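PDB 2QEA: putative general stress protein 26 from Jannaschia sp., which is of unknown function but probably binds a flavin, as a putative general stress protein related to the pyridoxamine 5'-phosphate oxidases. Local coordinates for residues 21-24 with 25-28; 51-54 with 55-58; 95-98 with 99-103; 109-112 with 113-116; 138-141 with 142-146. All coordinates share one frame; numbering follows the deposited sequence.

Contact 1: 21-24 with 25-28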
loop_
_atom_site.group_PDB
_atom_site.type_symbol
_atom_site.label_atom_id
_atom_site.label_comp_id
_atom_site.label_asym_id
_atom_site.label_seq_id
_atom_site.Cartn_x
_atom_site.Cartn_y
_atom_site.Cartn_z
ATOM N N LEU A 21 -0.214 -0.504 -8.243
ATOM C CA LEU A 21 -0.237 -1.423 -9.396
ATOM C C LEU A 21 1.022 -1.337 -10.256
ATOM O O LEU A 21 1.637 -0.275 -10.367
ATOM C CB LEU A 21 -1.457 -1.102 -10.265
ATOM C CG LEU A 21 -1.802 -1.982 -11.474
ATOM C CD1 LEU A 21 -2.051 -3.430 -11.069
ATOM C CD2 LEU A 21 -3.021 -1.407 -12.181
ATOM N N GLY A 22 1.377 -2.459 -10.884
ATOM C CA GLY A 22 2.550 -2.524 -11.753
ATOM C C GLY A 22 2.714 -3.836 -12.506
ATOM O O GLY A 22 2.216 -4.877 -12.065
ATOM N N ILE A 23 3.403 -3.762 -13.647
ATOM C CA ILE A 23 3.719 -4.924 -14.491
ATOM C C ILE A 23 5.068 -5.441 -13.994
ATOM O O ILE A 23 5.983 -4.643 -13.777
ATOM C CB ILE A 23 3.802 -4.539 -15.995
ATOM C CG1 ILE A 23 2.470 -3.940 -16.469
ATOM C CG2 ILE A 23 4.160 -5.753 -16.849
ATOM C CD1 ILE A 23 2.471 -3.467 -17.901
ATOM N N LYS A 24 5.189 -6.760 -13.817
ATOM C CA LYS A 24 6.429 -7.374 -13.295
ATOM C C LYS A 24 7.629 -7.167 -14.220
ATOM O O LYS A 24 7.531 -7.399 -15.427
ATOM C CB LYS A 24 6.241 -8.867 -13.005
ATOM C CG LYS A 24 5.323 -9.142 -11.832
ATOM C CD LYS A 24 5.287 -10.624 -11.497
ATOM C CE LYS A 24 4.454 -10.903 -10.256
ATOM N NZ LYS A 24 5.038 -10.277 -9.025
ATOM N N GLY A 25 8.742 -6.717 -13.638
ATOM C CA GLY A 25 9.971 -6.433 -14.382
ATOM C C GLY A 25 9.971 -5.159 -15.218
ATOM O O GLY A 25 10.846 -5.001 -16.073
ATOM N N GLN A 26 9.007 -4.261 -14.975
ATOM C CA GLN A 26 8.877 -2.984 -15.694
ATOM C C GLN A 26 8.588 -1.844 -14.711
ATOM O O GLN A 26 7.446 -1.653 -14.291
ATOM C CB GLN A 26 7.771 -3.065 -16.753
ATOM C CG GLN A 26 8.081 -4.021 -17.907
ATOM C CD GLN A 26 6.972 -4.098 -18.955
ATOM O OE1 GLN A 26 5.976 -3.371 -18.895
ATOM N NE2 GLN A 26 7.146 -4.987 -19.925
ATOM N N GLY A 27 9.640 -1.117 -14.333
ATOM C CA GLY A 27 9.538 0.022 -13.422
ATOM C C GLY A 27 9.103 -0.336 -12.011
ATOM O O GLY A 27 9.239 -1.486 -11.579
ATOM N N ARG A 28 8.578 0.664 -11.308
ATOM C CA ARG A 28 8.073 0.521 -9.942
ATOM C C ARG A 28 6.549 0.591 -9.910
ATOM O O ARG A 28 5.908 0.914 -10.916
ATOM C CB ARG A 28 8.675 1.608 -9.050
ATOM C CG ARG A 28 10.185 1.497 -8.892
ATOM C CD ARG A 28 10.670 2.337 -7.727
ATOM N NE ARG A 28 12.120 2.258 -7.548
ATOM C CZ ARG A 28 13.038 2.980 -8.202
ATOM N NH1 ARG A 28 12.708 3.879 -9.140
ATOM N NH2 ARG A 28 14.327 2.790 -7.918
HETATM O O HOH W 1 3.640 0.650 -12.414
HETATM O O HOH W 2 4.753 -1.335 -14.126
#
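A type II beta turn runs from I23 to Q26 and lets the chain leave strand 19-23 and double back toward strand 30-32. Q26 N donates to I23 O at 3.3 Å. The amide approaches from above the carbonyl plane, with an N-H...O angle of 144°. G25 sits at the third position of the turn, and its positive phi of 75° favours glycine. Below the turn the two arms separate, and water bridges them. One water accepts from I23 N and donates to Q26 O, at 2.8 Å from I23 N. A second donates to both L21 O and R28 O, so the strand end is tied to the returning arm without a direct bond there.

The side chains of I23 and Q26 also meet. The Q26 chain is extended beyond CG and carries its amide across I23. The K24 side chain leaves the turn and its NZ forms a salt bridge with D81. R28 reaches toward the second subunit, where it packs on T157 of that chain. I23 and L21 both lie on L54 of helix 53-57, which places the base of the hairpin in the core. I23 has CG2 anti to its backbone N and CG1 beside that N (chi1 -59°). Both branches meet the glutamine oxygen: Q26 OE1 is 3.6 Å from I23 CG2 and 3.6 Å from I23 CD1.

Contact 2: 51-54 with 55-58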
loop_
_atom_site.group_PDB
_atom_site.type_symbol
_atom_site.label_atom_id
_atom_site.label_comp_id
_atom_site.label_asym_id
_atom_site.label_seq_id
_atom_site.Cartn_x
_atom_site.Cartn_y
_atom_site.Cartn_z
ATOM N N GLY A 51 -1.840 6.740 -23.098
ATOM C CA GLY A 51 -0.438 7.169 -23.117
ATOM C C GLY A 51 0.433 6.744 -21.939
ATOM O O GLY A 51 1.653 6.925 -21.998
ATOM N N THR A 52 -0.170 6.196 -20.874
ATOM C CA THR A 52 0.576 5.747 -19.680
ATOM C C THR A 52 1.376 4.466 -19.944
ATOM O O THR A 52 1.111 3.742 -20.909
ATOM C CB THR A 52 -0.351 5.507 -18.455
ATOM O OG1 THR A 52 -1.318 4.493 -18.760
ATOM C CG2 THR A 52 -1.068 6.788 -18.053
ATOM N N ASP A 53 2.341 4.194 -19.065
ATOM C CA ASP A 53 3.212 3.011 -19.182
ATOM C C ASP A 53 2.456 1.692 -18.987
ATOM O O ASP A 53 2.746 0.717 -19.688
ATOM C CB ASP A 53 4.404 3.092 -18.211
ATOM C CG ASP A 53 5.332 4.278 -18.495
ATOM O OD1 ASP A 53 5.073 5.070 -19.428
ATOM O OD2 ASP A 53 6.334 4.421 -17.766
ATOM N N LEU A 54 1.502 1.669 -18.049
ATOM C CA LEU A 54 0.656 0.481 -17.815
ATOM C C LEU A 54 -0.213 0.135 -19.035
ATOM O O LEU A 54 -0.371 -1.045 -19.358
ATOM C CB LEU A 54 -0.241 0.652 -16.574
ATOM C CG LEU A 54 0.436 0.703 -15.204
ATOM C CD1 LEU A 54 -0.585 1.054 -14.130
ATOM C CD2 LEU A 54 1.138 -0.615 -14.876
ATOM N N ALA A 55 -0.763 1.161 -19.694
ATOM C CA ALA A 55 -1.583 0.986 -20.906
ATOM C C ALA A 55 -0.738 0.447 -22.062
ATOM O O ALA A 55 -1.103 -0.554 -22.686
ATOM C CB ALA A 55 -2.253 2.296 -21.308
ATOM N N LYS A 56 0.389 1.112 -22.327
ATOM C CA LYS A 56 1.331 0.685 -23.380
ATOM C C LYS A 56 1.958 -0.688 -23.094
ATOM O O LYS A 56 2.211 -1.449 -24.025
ATOM C CB LYS A 56 2.433 1.733 -23.609
ATOM C CG LYS A 56 1.923 3.059 -24.184
ATOM C CD LYS A 56 3.046 4.047 -24.521
ATOM C CE LYS A 56 3.833 4.507 -23.293
ATOM N NZ LYS A 56 4.804 5.590 -23.629
ATOM N N GLY A 57 2.197 -0.990 -21.814
ATOM C CA GLY A 57 2.758 -2.277 -21.387
ATOM C C GLY A 57 1.876 -3.489 -21.658
ATOM O O GLY A 57 2.394 -4.582 -21.895
ATOM N N VAL A 58 0.553 -3.291 -21.615
ATOM C CA VAL A 58 -0.444 -4.348 -21.876
ATOM C C VAL A 58 -1.156 -4.203 -23.242
ATOM O O VAL A 58 -2.163 -4.881 -23.479
ATOM C CB VAL A 58 -1.505 -4.421 -20.727
ATOM C CG1 VAL A 58 -0.820 -4.630 -19.381
ATOM C CG2 VAL A 58 -2.399 -3.174 -20.694
#
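T52 and K56 close the first turn of the short helix 53-57, with T52 at the N-cap position. The helix packs on the antiparallel sheet, consistent with the FMN-binding split barrel of the pyridoxamine 5'-phosphate oxidase family. K56 N donates to T52 O at 3.1 Å, and the bond is nearly straight at 173°. The next bond follows the same helical pattern: G57 N reaches D53 O at 2.8 Å. The last, from V58 N to L54 O, is weak, and V58 is where the chain leaves helical geometry.

The K56 side chain runs back along the start of the helix. Its chain bends at chi3 (-64°), which brings CE near the backbone just before the helix, 3.5 Å from G51 O. D53 lies obliquely across this lysine. Opposite charges lie near each other, D53 OD1 4.2 Å from K56 NZ, too far for a salt bridge; any attraction is probably weak.

Further out, the T52 hydroxyl is held by A49 O and T48 OG1, which fixes the cap residue against the end of strand 44-49. L54 packs on L84, L117 and I30, and V58 on L84 and L117. A55 meets R86 and C115. The same alanine touches the cap residue: T52 OG1 stands between its own backbone N and carbonyl carbon (chi1 60°) and lies 3.5 Å from A55 CB.

Contact 3: 95-98 with 99-103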
loop_
_atom_site.group_PDB
_atom_site.type_symbol
_atom_site.label_atom_id
_atom_site.label_comp_id
_atom_site.label_asym_id
_atom_site.label_seq_id
_atom_site.Cartn_x
_atom_site.Cartn_y
_atom_site.Cartn_z
ATOM N N GLU A 95 -20.183 0.484 -15.600
ATOM C CA GLU A 95 -20.450 0.169 -14.182
ATOM C C GLU A 95 -19.489 0.890 -13.227
ATOM O O GLU A 95 -19.925 1.432 -12.208
ATOM C CB GLU A 95 -20.363 -1.348 -13.930
ATOM C CG GLU A 95 -20.788 -1.819 -12.514
ATOM C CD GLU A 95 -20.445 -3.280 -12.234
ATOM O OE1 GLU A 95 -20.343 -4.083 -13.187
ATOM O OE2 GLU A 95 -20.280 -3.624 -11.044
ATOM N N PHE A 96 -18.196 0.880 -13.564
ATOM C CA PHE A 96 -17.140 1.492 -12.732
ATOM C C PHE A 96 -16.763 2.950 -13.066
ATOM O O PHE A 96 -15.819 3.487 -12.475
ATOM C CB PHE A 96 -15.903 0.582 -12.738
ATOM C CG PHE A 96 -16.191 -0.815 -12.249
ATOM C CD1 PHE A 96 -16.684 -1.023 -10.952
ATOM C CD2 PHE A 96 -15.981 -1.928 -13.072
ATOM C CE1 PHE A 96 -16.973 -2.313 -10.485
ATOM C CE2 PHE A 96 -16.266 -3.228 -12.617
ATOM C CZ PHE A 96 -16.758 -3.422 -11.318
ATOM N N TRP A 97 -17.510 3.592 -13.972
ATOM C CA TRP A 97 -17.272 4.993 -14.339
ATOM C C TRP A 97 -17.843 5.896 -13.236
ATOM O O TRP A 97 -18.925 5.615 -12.707
ATOM C CB TRP A 97 -17.917 5.320 -15.689
ATOM C CG TRP A 97 -17.487 6.621 -16.255
ATOM C CD1 TRP A 97 -18.168 7.796 -16.204
ATOM C CD2 TRP A 97 -16.263 6.890 -16.950
ATOM N NE1 TRP A 97 -17.455 8.783 -16.835
ATOM C CE2 TRP A 97 -16.280 8.259 -17.304
ATOM C CE3 TRP A 97 -15.156 6.106 -17.320
ATOM C CZ2 TRP A 97 -15.223 8.874 -18.004
ATOM C CZ3 TRP A 97 -14.097 6.716 -18.025
ATOM C CH2 TRP A 97 -14.144 8.092 -18.353
ATOM N N SER A 98 -17.119 6.973 -12.915
ATOM C CA SER A 98 -17.498 7.917 -11.848
ATOM C C SER A 98 -17.301 9.387 -12.236
ATOM O O SER A 98 -16.785 9.691 -13.318
ATOM C CB SER A 98 -16.677 7.605 -10.589
ATOM O OG SER A 98 -15.288 7.780 -10.820
ATOM N N PHE A 99 -17.749 10.280 -11.345
ATOM C CA PHE A 99 -17.582 11.743 -11.488
ATOM C C PHE A 99 -16.096 12.166 -11.552
ATOM O O PHE A 99 -15.773 13.180 -12.172
ATOM C CB PHE A 99 -18.320 12.513 -10.361
ATOM C CG PHE A 99 -17.660 12.414 -8.996
ATOM C CD1 PHE A 99 -16.808 13.433 -8.540
ATOM C CD2 PHE A 99 -17.881 11.307 -8.167
ATOM C CE1 PHE A 99 -16.183 13.346 -7.278
ATOM C CE2 PHE A 99 -17.260 11.209 -6.906
ATOM C CZ PHE A 99 -16.411 12.233 -6.459
ATOM N N VAL A 100 -15.223 11.400 -10.885
ATOM C CA VAL A 100 -13.767 11.623 -10.914
ATOM C C VAL A 100 -13.234 11.344 -12.328
ATOM O O VAL A 100 -12.451 12.139 -12.850
ATOM C CB VAL A 100 -13.011 10.752 -9.856
ATOM C CG1 VAL A 100 -11.498 10.937 -9.961
ATOM C CG2 VAL A 100 -13.474 11.098 -8.448
ATOM N N ALA A 101 -13.672 10.232 -12.932
ATOM C CA ALA A 101 -13.295 9.863 -14.316
ATOM C C ALA A 101 -13.692 10.926 -15.360
ATOM O O ALA A 101 -12.989 11.090 -16.355
ATOM C CB ALA A 101 -13.877 8.497 -14.696
ATOM N N ASP A 102 -14.813 11.621 -15.134
ATOM C CA ASP A 102 -15.251 12.745 -15.997
ATOM C C ASP A 102 -14.282 13.936 -15.965
ATOM O O ASP A 102 -14.146 14.640 -16.968
ATOM C CB ASP A 102 -16.663 13.236 -15.623
ATOM C CG ASP A 102 -17.757 12.309 -16.109
ATOM O OD1 ASP A 102 -17.870 12.122 -17.338
ATOM O OD2 ASP A 102 -18.532 11.801 -15.274
ATOM N N ALA A 103 -13.641 14.164 -14.816
ATOM C CA ALA A 103 -12.658 15.244 -14.647
ATOM C C ALA A 103 -11.381 14.981 -15.456
ATOM O O ALA A 103 -10.901 15.874 -16.161
ATOM C CB ALA A 103 -12.320 15.438 -13.167
#
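W97 and S98 form an extended link after helix 90-95, and the chain then enters helix 99-104. D102 N donates to S98 O at 3.3 Å, a weak i to i+4 backbone bond.

The main side-chain contact is a CH-pi interaction between A101 and W97. A101 CB stands 3.4 Å from the centroid of the six-membered ring of W97, almost on the ring normal. The methyl therefore sits over the middle of the benzene part of the indole. The indole gets there with CG anti to the backbone N (chi1 -168°), which carries the ring forward over A101 and beside D102. D102 meets the same ring at its edge. W97 NE1 points in the ring plane at D102 OD1, 3.4 Å away, in a straight but weak hydrogen bond of 165°. The carboxylate is turned 81° from the indole plane. One ring thus makes two contacts one residue apart on the helix, a methyl on its face and an acid on its edge. With an alanine in place of W97, the A101 methyl would probably lose its aromatic cover and D102 OD1 its indole N-H.

W97 also packs on F105 and Q109, so the indole lies between helix 99-104 and the loop that leads into strand 114-129. F96 stacks on W45 of strand 44-49. Helix 99-104 also meets the second subunit: F99 packs on I140, V100 on F136, D102 on H144 and A103 on A143, the second residue of each pair being on that other chain.

Contact 4: 109-112 with 113-116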
loop_
_atom_site.group_PDB
_atom_site.type_symbol
_atom_site.label_atom_id
_atom_site.label_comp_id
_atom_site.label_asym_id
_atom_site.label_seq_id
_atom_site.Cartn_x
_atom_site.Cartn_y
_atom_site.Cartn_z
ATOM N N GLN A 109 -16.932 8.519 -21.017
ATOM C CA GLN A 109 -16.367 7.155 -21.080
ATOM C C GLN A 109 -15.967 6.740 -22.506
ATOM O O GLN A 109 -15.118 5.859 -22.668
ATOM C CB GLN A 109 -17.278 6.117 -20.405
ATOM C CG GLN A 109 -18.609 5.807 -21.080
ATOM C CD GLN A 109 -19.469 4.861 -20.250
ATOM O OE1 GLN A 109 -19.876 3.800 -20.725
ATOM N NE2 GLN A 109 -19.728 5.232 -18.999
ATOM N N HIS A 110 -16.576 7.372 -23.518
ATOM C CA HIS A 110 -16.235 7.166 -24.931
ATOM C C HIS A 110 -15.335 8.341 -25.352
ATOM O O HIS A 110 -15.731 9.209 -26.140
ATOM C CB HIS A 110 -17.500 7.055 -25.796
ATOM C CG HIS A 110 -18.376 5.893 -25.435
ATOM N ND1 HIS A 110 -18.067 4.593 -25.775
ATOM C CD2 HIS A 110 -19.556 5.836 -24.772
ATOM C CE1 HIS A 110 -19.012 3.786 -25.330
ATOM N NE2 HIS A 110 -19.929 4.515 -24.718
ATOM N N ASP A 111 -14.134 8.354 -24.769
ATOM C CA ASP A 111 -13.074 9.346 -25.007
ATOM C C ASP A 111 -11.901 8.551 -25.621
ATOM O O ASP A 111 -11.663 7.416 -25.193
ATOM C CB ASP A 111 -12.705 10.001 -23.661
ATOM C CG ASP A 111 -11.605 11.065 -23.759
ATOM O OD1 ASP A 111 -10.448 10.742 -24.103
ATOM O OD2 ASP A 111 -11.886 12.232 -23.414
ATOM N N PRO A 112 -11.175 9.127 -26.616
ATOM C CA PRO A 112 -10.061 8.384 -27.247
ATOM C C PRO A 112 -8.934 7.939 -26.309
ATOM O O PRO A 112 -8.364 6.876 -26.529
ATOM C CB PRO A 112 -9.518 9.371 -28.291
ATOM C CG PRO A 112 -9.975 10.702 -27.833
ATOM C CD PRO A 112 -11.315 10.464 -27.223
ATOM N N ASP A 113 -8.641 8.739 -25.282
ATOM C CA ASP A 113 -7.579 8.429 -24.311
ATOM C C ASP A 113 -7.967 7.410 -23.228
ATOM O O ASP A 113 -7.074 6.888 -22.567
ATOM C CB ASP A 113 -7.064 9.716 -23.637
ATOM C CG ASP A 113 -6.500 10.734 -24.635
ATOM O OD1 ASP A 113 -6.373 10.423 -25.842
ATOM O OD2 ASP A 113 -6.184 11.864 -24.200
ATOM N N VAL A 114 -9.264 7.131 -23.038
ATOM C CA VAL A 114 -9.723 6.179 -22.003
ATOM C C VAL A 114 -9.269 4.743 -22.303
ATOM O O VAL A 114 -9.308 4.306 -23.453
ATOM C CB VAL A 114 -11.269 6.241 -21.786
ATOM C CG1 VAL A 114 -11.774 5.101 -20.897
ATOM C CG2 VAL A 114 -11.646 7.560 -21.168
ATOM N N CYS A 115 -8.833 4.045 -21.250
ATOM C CA CYS A 115 -8.332 2.672 -21.319
ATOM C C CYS A 115 -8.715 1.896 -20.051
ATOM O O CYS A 115 -8.241 2.232 -18.961
ATOM C CB CYS A 115 -6.809 2.705 -21.476
ATOM S SG CYS A 115 -5.989 1.113 -21.412
ATOM N N LEU A 116 -9.569 0.881 -20.198
ATOM C CA LEU A 116 -10.006 0.033 -19.080
ATOM C C LEU A 116 -9.008 -1.117 -18.915
ATOM O O LEU A 116 -8.772 -1.865 -19.869
ATOM C CB LEU A 116 -11.414 -0.525 -19.338
ATOM C CG LEU A 116 -12.089 -1.404 -18.273
ATOM C CD1 LEU A 116 -12.276 -0.654 -16.959
ATOM C CD2 LEU A 116 -13.432 -1.913 -18.779
#
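D111 accepts two hydrogen bonds across the turn. V114 N donates to D111 O at 3.2 Å. The amide lies well above the carbonyl plane, 62° out of it, so no lone pair is met directly. D113 N donates to the side chain instead, with D111 OD1 2.9 Å away. That oxygen uses its anti lone pair, the one away from OD2. D111 has CG anti to its N (chi1 -180°), which brings OD1 to D113 N. The other oxygen, D111 OD2, accepts from G107 N, so the two carboxylate oxygens tie different parts of the loop.

The backbone bond closes a type I beta turn from D111 to V114. With the side-chain bond to D113 N, D111 also forms an Asx turn. Together they deliver the chain from the loop after helix 99-104 into strand 114-129. A leucine in place of D111 would probably leave both D113 N and G107 N without their carboxylate acceptor and the loop less firmly held.

The two like charges of D111 and D113 probably repel somewhat. D111 OD1 and D113 OD2 are 4.4 Å apart, and the two carboxylates cross with their planes 62° apart.

Apolar contact comes from V114. Its CG2 lies 3.6 Å from D111 CB. Outside the turn, V114 packs on W97, F105 and L93.

Contact 5: 138-141 with 142-146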
loop_
_atom_site.group_PDB
_atom_site.type_symbol
_atom_site.label_atom_id
_atom_site.label_comp_id
_atom_site.label_asym_id
_atom_site.label_seq_id
_atom_site.Cartn_x
_atom_site.Cartn_y
_atom_site.Cartn_z
ATOM N N TYR A 138 -9.430 -0.473 21.830
ATOM C CA TYR A 138 -9.947 -1.391 22.857
ATOM C C TYR A 138 -9.090 -2.661 22.965
ATOM O O TYR A 138 -8.780 -3.099 24.076
ATOM C CB TYR A 138 -11.425 -1.773 22.592
ATOM C CG TYR A 138 -11.937 -2.873 23.511
ATOM C CD1 TYR A 138 -12.397 -2.578 24.798
ATOM C CD2 TYR A 138 -11.918 -4.222 23.107
ATOM C CE1 TYR A 138 -12.844 -3.595 25.659
ATOM C CE2 TYR A 138 -12.358 -5.247 23.963
ATOM C CZ TYR A 138 -12.822 -4.925 25.237
ATOM O OH TYR A 138 -13.256 -5.921 26.082
ATOM N N GLU A 139 -8.729 -3.243 21.818
ATOM C CA GLU A 139 -7.957 -4.499 21.778
ATOM C C GLU A 139 -6.541 -4.352 22.366
ATOM O O GLU A 139 -6.068 -5.262 23.052
ATOM C CB GLU A 139 -7.914 -5.082 20.351
ATOM C CG GLU A 139 -7.509 -6.565 20.266
ATOM C CD GLU A 139 -8.486 -7.527 20.951
ATOM O OE1 GLU A 139 -9.682 -7.188 21.105
ATOM O OE2 GLU A 139 -8.050 -8.635 21.331
ATOM N N ILE A 140 -5.884 -3.221 22.094
ATOM C CA ILE A 140 -4.554 -2.917 22.666
ATOM C C ILE A 140 -4.682 -2.692 24.178
ATOM O O ILE A 140 -3.891 -3.236 24.940
ATOM C CB ILE A 140 -3.838 -1.716 21.958
ATOM C CG1 ILE A 140 -3.120 -2.177 20.682
ATOM C CG2 ILE A 140 -2.739 -1.115 22.832
ATOM C CD1 ILE A 140 -3.981 -2.856 19.653
ATOM N N ALA A 141 -5.677 -1.903 24.591
ATOM C CA ALA A 141 -5.959 -1.656 26.018
ATOM C C ALA A 141 -6.334 -2.942 26.775
ATOM O O ALA A 141 -5.934 -3.115 27.933
ATOM C CB ALA A 141 -7.064 -0.614 26.177
ATOM N N LYS A 142 -7.097 -3.825 26.120
ATOM C CA LYS A 142 -7.495 -5.120 26.704
ATOM C C LYS A 142 -6.294 -6.066 26.840
ATOM O O LYS A 142 -6.224 -6.823 27.813
ATOM C CB LYS A 142 -8.641 -5.767 25.900
ATOM C CG LYS A 142 -9.287 -6.996 26.564
ATOM C CD LYS A 142 -8.731 -8.346 26.085
ATOM C CE LYS A 142 -9.316 -8.756 24.736
ATOM N NZ LYS A 142 -10.772 -9.093 24.830
ATOM N N ALA A 143 -5.371 -6.015 25.868
ATOM C CA ALA A 143 -4.128 -6.811 25.880
ATOM C C ALA A 143 -3.269 -6.500 27.110
ATOM O O ALA A 143 -2.766 -7.420 27.758
ATOM C CB ALA A 143 -3.325 -6.581 24.604
ATOM N N HIS A 144 -3.109 -5.208 27.413
ATOM C CA HIS A 144 -2.391 -4.746 28.623
ATOM C C HIS A 144 -3.078 -5.166 29.930
ATOM O O HIS A 144 -2.406 -5.546 30.896
ATOM C CB HIS A 144 -2.242 -3.212 28.639
ATOM C CG HIS A 144 -1.096 -2.694 27.833
ATOM N ND1 HIS A 144 0.084 -2.291 28.416
ATOM C CD2 HIS A 144 -0.945 -2.498 26.503
ATOM C CE1 HIS A 144 0.913 -1.870 27.481
ATOM N NE2 HIS A 144 0.316 -1.990 26.309
ATOM N N LEU A 145 -4.407 -5.077 29.948
ATOM C CA LEU A 145 -5.210 -5.399 31.136
ATOM C C LEU A 145 -5.310 -6.906 31.460
ATOM O O LEU A 145 -5.538 -7.254 32.614
ATOM C CB LEU A 145 -6.618 -4.792 30.987
ATOM C CG LEU A 145 -7.528 -4.672 32.211
ATOM C CD1 LEU A 145 -6.928 -3.731 33.250
ATOM C CD2 LEU A 145 -8.902 -4.174 31.791
ATOM N N THR A 146 -5.111 -7.780 30.467
ATOM C CA THR A 146 -5.254 -9.241 30.628
ATOM C C THR A 146 -3.990 -10.115 30.468
ATOM O O THR A 146 -4.078 -11.321 30.706
ATOM C CB THR A 146 -6.318 -9.762 29.627
ATOM O OG1 THR A 146 -5.907 -9.462 28.285
ATOM C CG2 THR A 146 -7.672 -9.116 29.897
#
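Y138 and K142 meet one turn apart on helix 134-146. The Y138 carbonyl receives K142 N at 2.7 Å, and the tyrosine ring lies across the K142 side chain. K142 CB sits over one face of that ring, offset toward the rim, and Y138 OH reaches K142 CG at 4.1 Å.

E139 O accepts from A143 N at 3.0 Å, the amide lying above the carbonyl plane. Its side chain runs beside that of K142 and points the same way. The lysine bends at chi2, chi3 and chi4, which lays CE 3.6 Å from E139 OE2. The charged ends stay further apart, E139 OE1 to K142 NZ being 4.3 Å, beyond a salt bridge. E139 OE2 takes its hydrogen bond from D151 N, in the loop after the helix.

I140 O accepts from H144 N at 3.3 Å. The same oxygen lies near the plane of the imidazole, at its edge, 3.4 Å from H144 CD2. A141 O receives L145 N. The last turn closes on T146, whose OG1 donates to K142 O at 2.7 Å.

Helix 134-146 lies far from the centre of the chain, and there it meets helix 99-104 of the second subunit. H144 NE2 bonds to F99 O of that other chain, and H144 stacks on the F99 ring. Within its own chain, A143 and E139 pack on P150, in the loop before strand 153-159.

Overall arrangement
Contacts 1 and 2 are partly buried and hold one another: I23 packs on L54, G57 and V58, joining a hairpin turn to the short helix on the sheet. Contact 2 also meets contact 4, through A55 and C115. Contacts 3 and 4 are surface contacts that meet through W97, which packs on Q109 and V114 of contact 4. Contact 5, also partly buried, stands apart, with its centre about 51 Å from that of contact 4, yet contact 5 of one subunit packs on contact 3 of the other. Chemistry follows place: water bridges in contact 1, an N-cap and helix bonds in contact 2, an aromatic face in contact 3, carboxylates in contact 4, and regular helix bonds in contact 5.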